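Side-chain contact in glucose-resistance amylase regulator (Weissella paramesenteroides ATCC 33313, PDB 4RK6), which binds glucose between its two lobes and probably acts as a DNA-binding transcriptional regulator of the LacI family: residues D169-Y172 with E173-Y176. Numbering follows the deposited sequence.
Sequences DHSY and ETGY. With GLC (alpha-D-glucopyranose), chain C.
Asp-169 OD1 accepts a hydrogen bond from the hydroxyl of Thr-174 at 2.6 Å (OG1 to OD1), from well above the carboxylate plane, 52° out of it. Two more donors reach the same oxygen: Ser-171 N at 3.0 Å from OD1, which closes an Asx turn, and Ser-171 OG, 2.7 Å from OD1 on the syn side. Three bonds thus grip OD1. With its hydrogen directed at Asp-169 OD1, Ser-171 OG can accept through a lone pair, and Thr-174 N donates to it over 3.1 Å. A chi1 of 72° at Ser-171 sets OG between the backbone N and the carbonyl carbon, where it can do both. This makes Ser-171 the N-cap of helix 172-182, which follows strand 163-166 in the periplasmic-binding-protein-like fold. Ser-171 O takes Gly-175 N at 3.3 Å, and Tyr-172 O takes Tyr-176 N. Further along, the two tyrosine side chains run alongside each other in a common direction, with Tyr-172 OH 3.7 Å from Tyr-176 CD2; their hydroxyls are hydrogen-bonded to Asn-206 ND2 and Asp-210 OD2 respectively. His-170, in the loop just before the helix, packs one ring face against glucose, whose C6 sits over the ring centre, 3.7 Å above its plane, while His-170 ND1 is hydrogen-bonded to Thr-196 OG1.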
ATOM      1  N   ASP A 169      -5.171 -15.045  -8.096  1.00 25.40           N
ATOM      2  CA  ASP A 169      -4.374 -14.124  -7.295  1.00 21.75           C
ATOM      3  C   ASP A 169      -5.265 -13.230  -6.445  1.00 20.63           C
ATOM      4  O   ASP A 169      -6.491 -13.302  -6.547  1.00 22.54           O
ATOM      5  CB  ASP A 169      -3.417 -13.315  -8.186  1.00 25.28           C
ATOM      6  CG  ASP A 169      -4.118 -12.331  -9.108  1.00 31.05           C
ATOM      7  OD1 ASP A 169      -5.161 -11.747  -8.751  1.00 25.65           O
ATOM      8  OD2 ASP A 169      -3.560 -12.095 -10.201  1.00 37.74           O
ATOM      9  N   HIS A 170      -4.634 -12.381  -5.627  1.00 22.10           N
ATOM     10  CA  HIS A 170      -5.356 -11.592  -4.618  1.00 21.53           C
ATOM     11  C   HIS A 170      -5.671 -10.175  -5.110  1.00 25.21           C
ATOM     12  O   HIS A 170      -5.852  -9.267  -4.288  1.00 24.65           O
ATOM     13  CB  HIS A 170      -4.485 -11.433  -3.364  1.00 26.43           C
ATOM     14  CG  HIS A 170      -4.164 -12.706  -2.667  1.00 22.64           C
ATOM     15  ND1 HIS A 170      -5.122 -13.485  -2.053  1.00 24.42           N
ATOM     16  CD2 HIS A 170      -2.972 -13.307  -2.427  1.00 23.55           C
ATOM     17  CE1 HIS A 170      -4.542 -14.532  -1.498  1.00 26.39           C
ATOM     18  NE2 HIS A 170      -3.238 -14.449  -1.715  1.00 25.78           N
ATOM     19  N   SER A 171      -5.737  -9.973  -6.426  1.00 22.47           N
ATOM     20  CA  SER A 171      -5.885  -8.631  -6.987  1.00 20.71           C
ATOM     21  C   SER A 171      -7.331  -8.133  -7.057  1.00 19.70           C
ATOM     22  O   SER A 171      -8.285  -8.895  -7.080  1.00 23.41           O
ATOM     23  CB  SER A 171      -5.268  -8.571  -8.394  1.00 26.20           C
ATOM     24  OG  SER A 171      -6.056  -9.276  -9.354  1.00 25.57           O
ATOM     25  N   TYR A 172      -7.455  -6.811  -7.127  1.00 22.12           N
ATOM     26  CA  TYR A 172      -8.707  -6.150  -7.447  1.00 20.53           C
ATOM     27  C   TYR A 172      -9.332  -6.727  -8.725  1.00 21.92           C
ATOM     28  O   TYR A 172     -10.520  -6.992  -8.772  1.00 20.99           O
ATOM     29  CB  TYR A 172      -8.436  -4.670  -7.616  1.00 23.29           C
ATOM     30  CG  TYR A 172      -9.604  -3.866  -8.142  1.00 20.92           C
ATOM     31  CD1 TYR A 172     -10.547  -3.331  -7.276  1.00 20.34           C
ATOM     32  CD2 TYR A 172      -9.734  -3.597  -9.506  1.00 23.03           C
ATOM     33  CE1 TYR A 172     -11.606  -2.569  -7.755  1.00 21.25           C
ATOM     34  CE2 TYR A 172     -10.798  -2.850  -9.995  1.00 25.25           C
ATOM     35  CZ  TYR A 172     -11.732  -2.335  -9.116  1.00 20.44           C
ATOM     36  OH  TYR A 172     -12.781  -1.588  -9.586  1.00 20.98           O
ATOM     37  N   GLU A 173      -8.501  -6.898  -9.747  1.00 21.93           N
ATOM     38  CA  GLU A 173      -8.962  -7.375 -11.039  1.00 25.01           C
ATOM     39  C   GLU A 173      -9.595  -8.763 -10.931  1.00 26.92           C
ATOM     40  O   GLU A 173     -10.611  -9.033 -11.555  1.00 22.84           O
ATOM     41  CB  GLU A 173      -7.789  -7.406 -12.024  1.00 28.81           C
ATOM     42  CG  GLU A 173      -7.340  -6.014 -12.495  1.00 45.69           C
ATOM     43  CD  GLU A 173      -6.452  -5.226 -11.515  1.00 48.24           C
ATOM     44  OE1 GLU A 173      -5.951  -5.779 -10.493  1.00 30.84           O
ATOM     45  OE2 GLU A 173      -6.247  -4.010 -11.775  1.00 34.84           O
ATOM     46  N   THR A 174      -9.013  -9.628 -10.106  1.00 22.23           N
ATOM     47  CA  THR A 174      -9.588 -10.956  -9.902  1.00 24.58           C
ATOM     48  C   THR A 174     -10.967 -10.860  -9.262  1.00 21.70           C
ATOM     49  O   THR A 174     -11.906 -11.552  -9.655  1.00 20.06           O
ATOM     50  CB  THR A 174      -8.632 -11.847  -9.107  1.00 20.98           C
ATOM     51  OG1 THR A 174      -7.479 -12.159  -9.916  1.00 24.22           O
ATOM     52  CG2 THR A 174      -9.317 -13.133  -8.619  1.00 23.34           C
ATOM     53  N   GLY A 175     -11.129  -9.995  -8.270  1.00 20.83           N
ATOM     54  CA  GLY A 175     -12.463  -9.808  -7.734  1.00 22.37           C
ATOM     55  C   GLY A 175     -13.456  -9.274  -8.763  1.00 19.43           C
ATOM     56  O   GLY A 175     -14.602  -9.720  -8.824  1.00 19.95           O
ATOM     57  N   TYR A 176     -13.022  -8.283  -9.527  1.00 20.36           N
ATOM     58  CA  TYR A 176     -13.884  -7.642 -10.506  1.00 22.42           C
ATOM     59  C   TYR A 176     -14.306  -8.632 -11.589  1.00 20.11           C
ATOM     60  O   TYR A 176     -15.495  -8.727 -11.953  1.00 21.41           O
ATOM     61  CB  TYR A 176     -13.173  -6.451 -11.141  1.00 20.09           C
ATOM     62  CG  TYR A 176     -14.132  -5.511 -11.836  1.00 17.52           C
ATOM     63  CD1 TYR A 176     -14.580  -5.772 -13.129  1.00 22.88           C
ATOM     64  CD2 TYR A 176     -14.613  -4.371 -11.197  1.00 19.46           C
ATOM     65  CE1 TYR A 176     -15.475  -4.918 -13.759  1.00 23.91           C
ATOM     66  CE2 TYR A 176     -15.509  -3.517 -11.812  1.00 22.89           C
ATOM     67  CZ  TYR A 176     -15.942  -3.795 -13.103  1.00 25.88           C
ATOM     68  OH  TYR A 176     -16.850  -2.959 -13.716  1.00 22.93           O
TER
HETATM   69  C1  GLC C 401      -0.434 -13.618   1.840  1.00 48.41           C
HETATM   70  C2  GLC C 401      -0.547 -13.958   3.326  1.00 29.09           C
HETATM   71  C3  GLC C 401      -1.978 -14.132   3.791  1.00 25.54           C
HETATM   72  C4  GLC C 401      -2.834 -12.975   3.267  1.00 19.81           C
HETATM   73  C5  GLC C 401      -2.773 -13.001   1.739  1.00 28.21           C
HETATM   74  C6  GLC C 401      -3.582 -11.864   1.120  1.00 23.10           C
HETATM   75  O1  GLC C 401      -0.524 -14.806   1.152  1.00 33.22           O
HETATM   76  O2  GLC C 401       0.145 -15.171   3.620  1.00 30.58           O
HETATM   77  O3  GLC C 401      -1.924 -14.120   5.213  1.00 25.92           O
HETATM   78  O4  GLC C 401      -4.136 -13.087   3.755  1.00 22.26           O
HETATM   79  O5  GLC C 401      -1.456 -12.802   1.297  1.00 30.84           O
HETATM   80  O6  GLC C 401      -3.087 -10.621   1.510  1.00 26.12           O